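Local coordinates for protein thiosulfate reductase (Thermus thermophilus, PDB 2VPZ) that probably reduces polysulfide or thiosulfate in anaerobic respiration, as the molybdenum subunit of a membrane-bound complex, using a bis-MGD cofactor and a [4Fe-4S] cluster, at residues R620-G624 / D716-Q720; D644-V649 / I695-F699. Residue numbers count along the deposited sequence, not the author numbering.

Contact 1: residues R620-G624 / D716-Q720; sequences RLLYG and DNYLQ. With MGD (2-amino-5,6-dimercapto-7-methyl-3,7,8a,9-tetrahydro-8-oxa-1,3,9,10-tetraaza-anthracen-4-one guanosine dinucleotide), chain H.
No direct hydrogen bond joins these segments; one water bridges them. R620-G624 is extended as a strand, while D716-L719 take helical angles, closed by L719 N to D716 O (3.0 Å). The CA atoms come nearest at Y623 and D716, 7.1 Å apart. L621 and Y623 both point toward the turn: L621 CD1 packs on L719 CB at 4.0 Å, and Y623 sets CD2 3.3 Å from Q720 NE2 and CG 3.7 Å from D716 OD2; H333 binds the Y623 hydroxyl. Q720 NE2 donates to D716 OD2 (3.2 Å) and to the water, 3.1 Å away, which donates to L621 O (3.0 Å). This is one end of an MGD site in the dinucleotide-binding domain of the molybdopterin oxidoreductases. MGD N18 donates to D716 OD2 at 3.2 Å, and MGD N19 bonds weakly to Q720 OE1 at 3.0 Å and to D716 OD2 at 3.3 Å. With H697 on OD1 and Q720 NE2 on OD2, the D716 carboxylate is placed as acceptor for the pterin.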
ATOM      1  N   ARG A 620      -9.084 -18.819 -33.261  1.00 33.74           N
ATOM      2  CA  ARG A 620      -7.777 -19.321 -33.642  1.00 32.16           C
ATOM      3  C   ARG A 620      -7.230 -20.019 -32.365  1.00 31.91           C
ATOM      4  O   ARG A 620      -7.411 -19.526 -31.257  1.00 33.49           O
ATOM      5  CB  ARG A 620      -6.825 -18.203 -34.102  1.00 32.47           C
ATOM      6  CG  ARG A 620      -5.522 -18.707 -34.759  1.00 32.50           C
ATOM      7  CD  ARG A 620      -4.626 -17.544 -35.226  1.00 33.31           C
ATOM      8  NE  ARG A 620      -5.269 -16.651 -36.189  1.00 32.57           N
ATOM      9  CZ  ARG A 620      -5.377 -16.855 -37.503  1.00 33.72           C
ATOM     10  NH1 ARG A 620      -4.876 -17.950 -38.063  1.00 32.80           N
ATOM     11  NH2 ARG A 620      -5.993 -15.945 -38.264  1.00 32.78           N
ATOM     12  N   LEU A 621      -6.596 -21.184 -32.547  1.00 31.01           N
ATOM     13  CA  LEU A 621      -6.040 -22.026 -31.486  1.00 31.95           C
ATOM     14  C   LEU A 621      -4.578 -21.606 -31.239  1.00 33.44           C
ATOM     15  O   LEU A 621      -3.720 -21.884 -32.083  1.00 33.63           O
ATOM     16  CB  LEU A 621      -6.085 -23.499 -31.899  1.00 32.10           C
ATOM     17  CG  LEU A 621      -6.154 -24.698 -30.926  1.00 33.19           C
ATOM     18  CD1 LEU A 621      -5.312 -25.881 -31.457  1.00 31.19           C
ATOM     19  CD2 LEU A 621      -5.686 -24.260 -29.537  1.00 35.07           C
ATOM     20  N   LEU A 622      -4.300 -20.896 -30.127  1.00 32.75           N
ATOM     21  CA  LEU A 622      -2.935 -20.471 -29.814  1.00 31.78           C
ATOM     22  C   LEU A 622      -2.447 -21.498 -28.754  1.00 33.25           C
ATOM     23  O   LEU A 622      -3.255 -22.194 -28.141  1.00 33.04           O
ATOM     24  CB  LEU A 622      -2.889 -19.009 -29.339  1.00 30.88           C
ATOM     25  CG  LEU A 622      -3.483 -17.889 -30.255  1.00 28.72           C
ATOM     26  CD1 LEU A 622      -3.286 -16.474 -29.638  1.00 27.72           C
ATOM     27  CD2 LEU A 622      -2.847 -17.952 -31.662  1.00 28.11           C
ATOM     28  N   TYR A 623      -1.135 -21.628 -28.550  1.00 33.87           N
ATOM     29  CA  TYR A 623      -0.657 -22.634 -27.616  1.00 34.17           C
ATOM     30  C   TYR A 623       0.717 -22.213 -27.084  1.00 34.60           C
ATOM     31  O   TYR A 623       1.352 -21.311 -27.626  1.00 33.82           O
ATOM     32  CB  TYR A 623      -0.603 -23.982 -28.334  1.00 32.65           C
ATOM     33  CG  TYR A 623       0.245 -23.935 -29.589  1.00 34.69           C
ATOM     34  CD1 TYR A 623       1.631 -24.091 -29.530  1.00 34.23           C
ATOM     35  CD2 TYR A 623      -0.318 -23.617 -30.846  1.00 33.13           C
ATOM     36  CE1 TYR A 623       2.442 -23.928 -30.652  1.00 33.67           C
ATOM     37  CE2 TYR A 623       0.478 -23.452 -31.974  1.00 32.76           C
ATOM     38  CZ  TYR A 623       1.870 -23.611 -31.874  1.00 33.56           C
ATOM     39  OH  TYR A 623       2.673 -23.445 -32.975  1.00 34.05           O
ATOM     40  N   GLY A 624       1.180 -22.857 -26.022  1.00 35.08           N
ATOM     41  CA  GLY A 624       2.445 -22.486 -25.463  1.00 33.27           C
ATOM     42  C   GLY A 624       2.892 -23.345 -24.310  1.00 33.35           C
ATOM     43  O   GLY A 624       2.456 -24.491 -24.164  1.00 32.04           O
ATOM     44  N   ASP A 716      -3.289 -30.077 -27.951  1.00 31.89           N
ATOM     45  CA  ASP A 716      -3.299 -29.101 -29.057  1.00 33.10           C
ATOM     46  C   ASP A 716      -2.983 -29.789 -30.416  1.00 34.38           C
ATOM     47  O   ASP A 716      -3.640 -29.504 -31.443  1.00 33.96           O
ATOM     48  CB  ASP A 716      -2.338 -27.905 -28.792  1.00 33.30           C
ATOM     49  CG  ASP A 716      -0.836 -28.260 -28.879  1.00 31.68           C
ATOM     50  OD1 ASP A 716      -0.379 -29.186 -28.183  1.00 31.87           O
ATOM     51  OD2 ASP A 716      -0.119 -27.578 -29.641  1.00 33.75           O
ATOM     52  N   ASN A 717      -2.017 -30.714 -30.394  1.00 34.79           N
ATOM     53  CA  ASN A 717      -1.566 -31.508 -31.567  1.00 34.31           C
ATOM     54  C   ASN A 717      -2.668 -32.385 -32.190  1.00 34.69           C
ATOM     55  O   ASN A 717      -2.714 -32.551 -33.410  1.00 34.46           O
ATOM     56  CB  ASN A 717      -0.385 -32.420 -31.216  1.00 32.07           C
ATOM     57  CG  ASN A 717       0.382 -32.859 -32.448  1.00 32.97           C
ATOM     58  OD1 ASN A 717       0.639 -34.047 -32.668  1.00 34.53           O
ATOM     59  ND2 ASN A 717       0.754 -31.888 -33.262  1.00 31.00           N
ATOM     60  N   TYR A 718      -3.529 -32.979 -31.366  1.00 35.23           N
ATOM     61  CA  TYR A 718      -4.624 -33.771 -31.925  1.00 34.81           C
ATOM     62  C   TYR A 718      -5.642 -32.846 -32.616  1.00 35.53           C
ATOM     63  O   TYR A 718      -6.476 -33.306 -33.395  1.00 36.10           O
ATOM     64  CB  TYR A 718      -5.333 -34.629 -30.875  1.00 32.78           C
ATOM     65  CG  TYR A 718      -4.740 -36.015 -30.714  1.00 30.85           C
ATOM     66  CD1 TYR A 718      -3.590 -36.202 -29.970  1.00 29.51           C
ATOM     67  CD2 TYR A 718      -5.329 -37.138 -31.314  1.00 30.27           C
ATOM     68  CE1 TYR A 718      -3.029 -37.465 -29.811  1.00 29.54           C
ATOM     69  CE2 TYR A 718      -4.772 -38.420 -31.165  1.00 28.21           C
ATOM     70  CZ  TYR A 718      -3.617 -38.574 -30.404  1.00 29.70           C
ATOM     71  OH  TYR A 718      -3.041 -39.811 -30.212  1.00 30.04           O
ATOM     72  N   LEU A 719      -5.573 -31.547 -32.355  1.00 35.25           N
ATOM     73  CA  LEU A 719      -6.502 -30.605 -32.991  1.00 35.30           C
ATOM     74  C   LEU A 719      -5.867 -29.942 -34.196  1.00 35.45           C
ATOM     75  O   LEU A 719      -6.552 -29.305 -34.992  1.00 35.88           O
ATOM     76  CB  LEU A 719      -6.942 -29.519 -32.011  1.00 35.01           C
ATOM     77  CG  LEU A 719      -7.953 -29.923 -30.954  1.00 36.70           C
ATOM     78  CD1 LEU A 719      -7.883 -29.007 -29.732  1.00 36.30           C
ATOM     79  CD2 LEU A 719      -9.342 -29.888 -31.577  1.00 37.49           C
ATOM     80  N   GLN A 720      -4.544 -30.063 -34.293  1.00 36.64           N
ATOM     81  CA  GLN A 720      -3.780 -29.473 -35.397  1.00 38.30           C
ATOM     82  C   GLN A 720      -3.705 -30.501 -36.529  1.00 39.11           C
ATOM     83  O   GLN A 720      -2.725 -31.212 -36.748  1.00 38.95           O
ATOM     84  CB  GLN A 720      -2.399 -28.997 -34.894  1.00 37.33           C
ATOM     85  CG  GLN A 720      -2.497 -27.674 -34.100  1.00 38.28           C
ATOM     86  CD  GLN A 720      -1.569 -27.572 -32.879  1.00 39.97           C
ATOM     87  OE1 GLN A 720      -1.006 -28.570 -32.417  1.00 40.14           O
ATOM     88  NE2 GLN A 720      -1.433 -26.350 -32.334  1.00 39.78           N
TER
HETATM   89  PB  MGD H1765       8.426 -34.437 -25.772  1.00 36.68           P
HETATM   90  O1B MGD H1765       6.931 -34.353 -25.765  1.00 34.60           O
HETATM   91  O2B MGD H1765       9.187 -34.120 -24.522  1.00 34.50           O
HETATM   92  O3B MGD H1765       8.838 -33.612 -27.096  1.00 31.19           O
HETATM   93  O3A MGD H1765       9.427 -32.410 -29.218  1.00 28.85           O
HETATM   94  PA  MGD H1765       9.846 -33.691 -28.363  1.00 31.64           P
HETATM   95  O1A MGD H1765      11.214 -33.646 -27.700  1.00 29.82           O
HETATM   96  O2A MGD H1765       9.452 -34.867 -29.185  1.00 31.57           O
HETATM   97  O5' MGD H1765       8.865 -35.894 -26.149  1.00 35.59           O
HETATM   98  C5' MGD H1765      10.020 -36.508 -25.576  1.00 39.01           C
HETATM   99  C4' MGD H1765       9.860 -38.012 -25.799  1.00 40.29           C
HETATM  100  O4' MGD H1765      11.150 -38.477 -25.418  1.00 41.49           O
HETATM  101  C3' MGD H1765       8.878 -38.706 -24.892  1.00 41.88           C
HETATM  102  O3' MGD H1765       8.496 -39.905 -25.579  1.00 41.72           O
HETATM  103  C2' MGD H1765       9.746 -39.009 -23.660  1.00 42.66           C
HETATM  104  O2' MGD H1765       9.148 -40.078 -22.974  1.00 45.60           O
HETATM  105  C1' MGD H1765      11.098 -39.382 -24.272  1.00 43.21           C
HETATM  106  N9  MGD H1765      12.349 -39.244 -23.434  1.00 41.66           N
HETATM  107  C8  MGD H1765      12.585 -38.317 -22.505  1.00 42.13           C
HETATM  108  N7  MGD H1765      13.813 -38.416 -21.945  1.00 41.18           N
HETATM  109  C5  MGD H1765      14.452 -39.432 -22.566  1.00 41.56           C
HETATM  110  C6  MGD H1765      15.835 -40.086 -22.528  1.00 40.39           C
HETATM  111  O6  MGD H1765      16.745 -39.730 -21.699  1.00 37.09           O
HETATM  112  N1  MGD H1765      16.033 -41.116 -23.415  1.00 39.81           N
HETATM  113  C2  MGD H1765      15.091 -41.567 -24.301  1.00 40.45           C
HETATM  114  N2  MGD H1765      15.309 -42.599 -25.172  1.00 40.33           N
HETATM  115  N3  MGD H1765      13.885 -40.985 -24.361  1.00 41.69           N
HETATM  116  C4  MGD H1765      13.469 -39.957 -23.550  1.00 41.31           C
HETATM  117  C10 MGD H1765      10.015 -31.094 -28.986  1.00 30.87           C
HETATM  118  C11 MGD H1765       9.609 -30.218 -30.123  1.00 32.27           C
HETATM  119  O11 MGD H1765       8.217 -30.463 -30.324  1.00 34.53           O
HETATM  120  C12 MGD H1765       9.882 -28.764 -30.002  1.00 34.05           C
HETATM  121  S12 MGD H1765      11.418 -28.163 -29.536  1.00 31.04           S
HETATM  122  C13 MGD H1765       8.973 -27.842 -30.322  1.00 34.68           C
HETATM  123  S13 MGD H1765       9.142 -26.194 -30.184  1.00 32.93           S
HETATM  124  C14 MGD H1765       7.681 -28.084 -30.886  1.00 36.21           C
HETATM  125  N15 MGD H1765       6.644 -27.679 -29.894  1.00 39.49           N
HETATM  126  C16 MGD H1765       5.372 -28.071 -30.234  1.00 41.52           C
HETATM  127  C17 MGD H1765       4.117 -27.423 -29.845  1.00 40.56           C
HETATM  128  O17 MGD H1765       4.123 -26.414 -29.078  1.00 41.77           O
HETATM  129  N18 MGD H1765       2.978 -27.916 -30.335  1.00 41.55           N
HETATM  130  C19 MGD H1765       2.924 -28.980 -31.159  1.00 41.42           C
HETATM  131  N19 MGD H1765       1.737 -29.505 -31.589  1.00 40.69           N
HETATM  132  N20 MGD H1765       4.043 -29.583 -31.565  1.00 41.12           N
HETATM  133  C21 MGD H1765       5.252 -29.223 -31.147  1.00 40.59           C
HETATM  134  N22 MGD H1765       6.335 -29.908 -31.530  1.00 38.99           N
HETATM  135  C23 MGD H1765       7.683 -29.532 -31.270  1.00 35.78           C
HETATM  136  O   HOH W   1      -3.109 -24.180 -33.875  1.00 39.44           O

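Contact 2: residues D644-V649 / I695-F699; sequences DPENEV and IVHGF. With MGD (2-amino-5,6-dimercapto-7-methyl-3,7,8a,9-tetrahydro-8-oxa-1,3,9,10-tetraaza-anthracen-4-one guanosine dinucleotide), chain H.
I695 and V696 end a weakly bonded strand, and E648-V649, from the other border of the sheet, approaches it without a clear direct hydrogen bond. The CA atoms pair V649 with I695 at 5.1 Å and N647 with V696 at 6.1 Å. I695 sends CG2 to V649 CG1, 3.8 Å away. At V696 a water bridges the backbones, accepting from V696 N (3.0 Å) and donating to E648 O (2.6 Å); N647 points toward 695-699, with its CB 4.4 Å from V696 CB. These strands are the outermost of a six-stranded mixed sheet in the dinucleotide-binding domain, of the double-psi barrel clan, and meet here. H697 then turns away from 644-649, its ring face over MGD N18, with ND1 3.4 Å from that atom and hydrogen-bonded to D716. G698, at phi 105° and psi 5°, bends the chain sharply; a side chain there would jam against the H697 carbonyl. F699 points toward the loop 644-647 and packs its ring against that backbone: CE2 is 3.6 Å from E646 CA, N647 N sits over the ring face, and D644 O meets the ring edge, 3.7 Å from CZ. H629 meets F699 edge-to-face and binds D644 O.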
ATOM      1  N   ASP A 644       0.580 -28.675 -11.426  1.00 34.19           N
ATOM      2  CA  ASP A 644      -0.263 -28.339 -12.611  1.00 33.27           C
ATOM      3  C   ASP A 644      -0.747 -29.636 -13.257  1.00 32.26           C
ATOM      4  O   ASP A 644      -0.089 -30.181 -14.213  1.00 32.91           O
ATOM      5  CB  ASP A 644       0.563 -27.434 -13.562  1.00 32.40           C
ATOM      6  CG  ASP A 644      -0.276 -26.824 -14.690  1.00 33.67           C
ATOM      7  OD1 ASP A 644      -1.516 -26.652 -14.500  1.00 34.37           O
ATOM      8  OD2 ASP A 644       0.327 -26.487 -15.752  1.00 32.05           O
ATOM      9  N   PRO A 645      -1.925 -30.155 -12.789  1.00 30.58           N
ATOM     10  CA  PRO A 645      -2.655 -31.364 -13.157  1.00 29.40           C
ATOM     11  C   PRO A 645      -3.493 -31.322 -14.426  1.00 28.39           C
ATOM     12  O   PRO A 645      -4.003 -32.356 -14.873  1.00 27.53           O
ATOM     13  CB  PRO A 645      -3.484 -31.660 -11.894  1.00 31.03           C
ATOM     14  CG  PRO A 645      -3.590 -30.284 -11.152  1.00 30.16           C
ATOM     15  CD  PRO A 645      -2.850 -29.287 -12.083  1.00 30.13           C
ATOM     16  N   GLU A 646      -3.684 -30.137 -14.980  1.00 28.11           N
ATOM     17  CA  GLU A 646      -4.470 -30.000 -16.211  1.00 30.92           C
ATOM     18  C   GLU A 646      -4.279 -28.638 -16.875  1.00 30.57           C
ATOM     19  O   GLU A 646      -3.786 -27.686 -16.230  1.00 32.07           O
ATOM     20  CB  GLU A 646      -5.980 -30.201 -15.952  1.00 33.08           C
ATOM     21  CG  GLU A 646      -6.525 -29.336 -14.757  1.00 37.75           C
ATOM     22  CD  GLU A 646      -8.071 -29.177 -14.679  1.00 39.26           C
ATOM     23  OE1 GLU A 646      -8.774 -29.754 -15.530  1.00 40.31           O
ATOM     24  OE2 GLU A 646      -8.568 -28.462 -13.770  1.00 40.69           O
ATOM     25  N   ASN A 647      -4.604 -28.550 -18.162  1.00 30.87           N
ATOM     26  CA  ASN A 647      -4.573 -27.305 -18.826  1.00 29.55           C
ATOM     27  C   ASN A 647      -5.949 -26.710 -18.744  1.00 30.75           C
ATOM     28  O   ASN A 647      -6.939 -27.335 -18.286  1.00 32.55           O
ATOM     29  CB  ASN A 647      -3.977 -27.271 -20.272  1.00 28.54           C
ATOM     30  CG  ASN A 647      -4.555 -28.315 -21.223  1.00 29.79           C
ATOM     31  OD1 ASN A 647      -4.209 -28.328 -22.415  1.00 30.79           O
ATOM     32  ND2 ASN A 647      -5.416 -29.198 -20.715  1.00 28.23           N
ATOM     33  N   GLU A 648      -5.994 -25.460 -19.191  1.00 31.32           N
ATOM     34  CA  GLU A 648      -7.153 -24.626 -18.993  1.00 34.36           C
ATOM     35  C   GLU A 648      -7.296 -23.735 -20.339  1.00 33.78           C
ATOM     36  O   GLU A 648      -6.303 -23.195 -20.830  1.00 34.21           O
ATOM     37  CB  GLU A 648      -6.705 -23.920 -17.626  1.00 35.30           C
ATOM     38  CG  GLU A 648      -5.936 -24.955 -16.501  1.00 36.19           C
ATOM     39  CD  GLU A 648      -4.386 -24.719 -16.197  1.00 37.48           C
ATOM     40  OE1 GLU A 648      -3.843 -23.677 -16.625  1.00 41.02           O
ATOM     41  OE2 GLU A 648      -3.697 -25.577 -15.505  1.00 26.27           O
ATOM     42  N   VAL A 649      -8.482 -23.669 -20.981  1.00 32.70           N
ATOM     43  CA  VAL A 649      -8.705 -22.866 -22.237  1.00 31.34           C
ATOM     44  C   VAL A 649      -8.952 -21.382 -21.910  1.00 31.21           C
ATOM     45  O   VAL A 649      -9.871 -21.080 -21.151  1.00 30.75           O
ATOM     46  CB  VAL A 649     -10.003 -23.281 -23.115  1.00 32.32           C
ATOM     47  CG1 VAL A 649      -9.775 -22.901 -24.611  1.00 30.27           C
ATOM     48  CG2 VAL A 649     -10.367 -24.740 -22.972  1.00 34.18           C
ATOM     49  N   ILE A 695      -4.310 -22.679 -25.209  1.00 30.38           N
ATOM     50  CA  ILE A 695      -4.147 -23.830 -24.293  1.00 29.17           C
ATOM     51  C   ILE A 695      -2.655 -24.212 -24.241  1.00 29.12           C
ATOM     52  O   ILE A 695      -1.928 -23.996 -25.216  1.00 30.93           O
ATOM     53  CB  ILE A 695      -4.967 -25.129 -24.715  1.00 28.65           C
ATOM     54  CG1 ILE A 695      -4.514 -25.644 -26.075  1.00 27.63           C
ATOM     55  CG2 ILE A 695      -6.493 -24.845 -24.638  1.00 27.87           C
ATOM     56  CD1 ILE A 695      -5.026 -27.075 -26.449  1.00 26.73           C
ATOM     57  N   VAL A 696      -2.169 -24.718 -23.108  1.00 27.58           N
ATOM     58  CA  VAL A 696      -0.773 -25.149 -23.011  1.00 25.61           C
ATOM     59  C   VAL A 696      -0.616 -26.510 -23.744  1.00 26.58           C
ATOM     60  O   VAL A 696      -1.449 -27.406 -23.557  1.00 27.60           O
ATOM     61  CB  VAL A 696      -0.310 -25.279 -21.515  1.00 25.93           C
ATOM     62  CG1 VAL A 696       1.006 -26.111 -21.412  1.00 24.32           C
ATOM     63  CG2 VAL A 696      -0.123 -23.868 -20.887  1.00 21.30           C
ATOM     64  N   HIS A 697       0.438 -26.638 -24.574  1.00 26.43           N
ATOM     65  CA  HIS A 697       0.793 -27.875 -25.352  1.00 25.46           C
ATOM     66  C   HIS A 697       1.276 -29.052 -24.480  1.00 25.30           C
ATOM     67  O   HIS A 697       1.964 -28.845 -23.487  1.00 26.42           O
ATOM     68  CB  HIS A 697       1.931 -27.621 -26.411  1.00 28.09           C
ATOM     69  CG  HIS A 697       2.627 -28.830 -26.930  1.00 28.97           C
ATOM     70  ND1 HIS A 697       1.976 -29.793 -27.644  1.00 30.49           N
ATOM     71  CD2 HIS A 697       3.872 -29.283 -26.745  1.00 30.14           C
ATOM     72  CE1 HIS A 697       2.780 -30.804 -27.866  1.00 31.29           C
ATOM     73  NE2 HIS A 697       3.950 -30.518 -27.328  1.00 30.83           N
ATOM     74  N   GLY A 698       0.944 -30.295 -24.842  1.00 26.00           N
ATOM     75  CA  GLY A 698       1.385 -31.460 -24.074  1.00 25.69           C
ATOM     76  C   GLY A 698       0.433 -32.225 -23.166  1.00 26.68           C
ATOM     77  O   GLY A 698       0.856 -33.112 -22.425  1.00 25.45           O
ATOM     78  N   PHE A 699      -0.847 -31.877 -23.147  1.00 28.89           N
ATOM     79  CA  PHE A 699      -1.818 -32.619 -22.319  1.00 30.51           C
ATOM     80  C   PHE A 699      -2.694 -33.460 -23.274  1.00 32.40           C
ATOM     81  O   PHE A 699      -2.409 -33.500 -24.481  1.00 33.23           O
ATOM     82  CB  PHE A 699      -2.687 -31.697 -21.442  1.00 28.03           C
ATOM     83  CG  PHE A 699      -1.975 -31.147 -20.206  1.00 26.82           C
ATOM     84  CD1 PHE A 699      -1.172 -30.010 -20.298  1.00 25.50           C
ATOM     85  CD2 PHE A 699      -2.108 -31.775 -18.958  1.00 26.12           C
ATOM     86  CE1 PHE A 699      -0.505 -29.500 -19.167  1.00 26.56           C
ATOM     87  CE2 PHE A 699      -1.463 -31.294 -17.816  1.00 23.65           C
ATOM     88  CZ  PHE A 699      -0.652 -30.148 -17.917  1.00 27.10           C
TER
HETATM   89  PB  MGD H1765       8.426 -34.437 -25.772  1.00 36.68           P
HETATM   90  O1B MGD H1765       6.931 -34.353 -25.765  1.00 34.60           O
HETATM   91  O2B MGD H1765       9.187 -34.120 -24.522  1.00 34.50           O
HETATM   92  O3B MGD H1765       8.838 -33.612 -27.096  1.00 31.19           O
HETATM   93  O3A MGD H1765       9.427 -32.410 -29.218  1.00 28.85           O
HETATM   94  PA  MGD H1765       9.846 -33.691 -28.363  1.00 31.64           P
HETATM   95  O1A MGD H1765      11.214 -33.646 -27.700  1.00 29.82           O
HETATM   96  O2A MGD H1765       9.452 -34.867 -29.185  1.00 31.57           O
HETATM   97  O5' MGD H1765       8.865 -35.894 -26.149  1.00 35.59           O
HETATM   98  C5' MGD H1765      10.020 -36.508 -25.576  1.00 39.01           C
HETATM   99  C4' MGD H1765       9.860 -38.012 -25.799  1.00 40.29           C
HETATM  100  O4' MGD H1765      11.150 -38.477 -25.418  1.00 41.49           O
HETATM  101  C3' MGD H1765       8.878 -38.706 -24.892  1.00 41.88           C
HETATM  102  O3' MGD H1765       8.496 -39.905 -25.579  1.00 41.72           O
HETATM  103  C2' MGD H1765       9.746 -39.009 -23.660  1.00 42.66           C
HETATM  104  O2' MGD H1765       9.148 -40.078 -22.974  1.00 45.60           O
HETATM  105  C1' MGD H1765      11.098 -39.382 -24.272  1.00 43.21           C
HETATM  106  N9  MGD H1765      12.349 -39.244 -23.434  1.00 41.66           N
HETATM  107  C8  MGD H1765      12.585 -38.317 -22.505  1.00 42.13           C
HETATM  108  N7  MGD H1765      13.813 -38.416 -21.945  1.00 41.18           N
HETATM  109  C5  MGD H1765      14.452 -39.432 -22.566  1.00 41.56           C
HETATM  110  C6  MGD H1765      15.835 -40.086 -22.528  1.00 40.39           C
HETATM  111  O6  MGD H1765      16.745 -39.730 -21.699  1.00 37.09           O
HETATM  112  N1  MGD H1765      16.033 -41.116 -23.415  1.00 39.81           N
HETATM  113  C2  MGD H1765      15.091 -41.567 -24.301  1.00 40.45           C
HETATM  114  N2  MGD H1765      15.309 -42.599 -25.172  1.00 40.33           N
HETATM  115  N3  MGD H1765      13.885 -40.985 -24.361  1.00 41.69           N
HETATM  116  C4  MGD H1765      13.469 -39.957 -23.550  1.00 41.31           C
HETATM  117  C10 MGD H1765      10.015 -31.094 -28.986  1.00 30.87           C
HETATM  118  C11 MGD H1765       9.609 -30.218 -30.123  1.00 32.27           C
HETATM  119  O11 MGD H1765       8.217 -30.463 -30.324  1.00 34.53           O
HETATM  120  C12 MGD H1765       9.882 -28.764 -30.002  1.00 34.05           C
HETATM  121  S12 MGD H1765      11.418 -28.163 -29.536  1.00 31.04           S
HETATM  122  C13 MGD H1765       8.973 -27.842 -30.322  1.00 34.68           C
HETATM  123  S13 MGD H1765       9.142 -26.194 -30.184  1.00 32.93           S
HETATM  124  C14 MGD H1765       7.681 -28.084 -30.886  1.00 36.21           C
HETATM  125  N15 MGD H1765       6.644 -27.679 -29.894  1.00 39.49           N
HETATM  126  C16 MGD H1765       5.372 -28.071 -30.234  1.00 41.52           C
HETATM  127  C17 MGD H1765       4.117 -27.423 -29.845  1.00 40.56           C
HETATM  128  O17 MGD H1765       4.123 -26.414 -29.078  1.00 41.77           O
HETATM  129  N18 MGD H1765       2.978 -27.916 -30.335  1.00 41.55           N
HETATM  130  C19 MGD H1765       2.924 -28.980 -31.159  1.00 41.42           C
HETATM  131  N19 MGD H1765       1.737 -29.505 -31.589  1.00 40.69           N
HETATM  132  N20 MGD H1765       4.043 -29.583 -31.565  1.00 41.12           N
HETATM  133  C21 MGD H1765       5.252 -29.223 -31.147  1.00 40.59           C
HETATM  134  N22 MGD H1765       6.335 -29.908 -31.530  1.00 38.99           N
HETATM  135  C23 MGD H1765       7.683 -29.532 -31.270  1.00 35.78           C
HETATM  136  O   HOH W   2      -3.782 -23.960 -20.748  1.00 32.14           O

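A cofactor site can be assembled from segments far apart in sequence, and here two contacts, centred 11 Å apart, one within the other along the chain, do this. The order is 620-624, 644-649, 695-699 and 716-720, so contact 2 falls between the two halves of contact 1, all within the dinucleotide-binding domain. Strands 619-624 and 692-696 are parallel neighbours in one mixed sheet, which carries a segment of contact 1 directly beside one of contact 2. They touch through probable hydrogen bonds from H697 N to G624 O (3.0 Å) and between H697 ND1 and D716 OD1 (2.5 Å). H697 thus ties the sheet's border to the turn, and both contacts reach the same MGD.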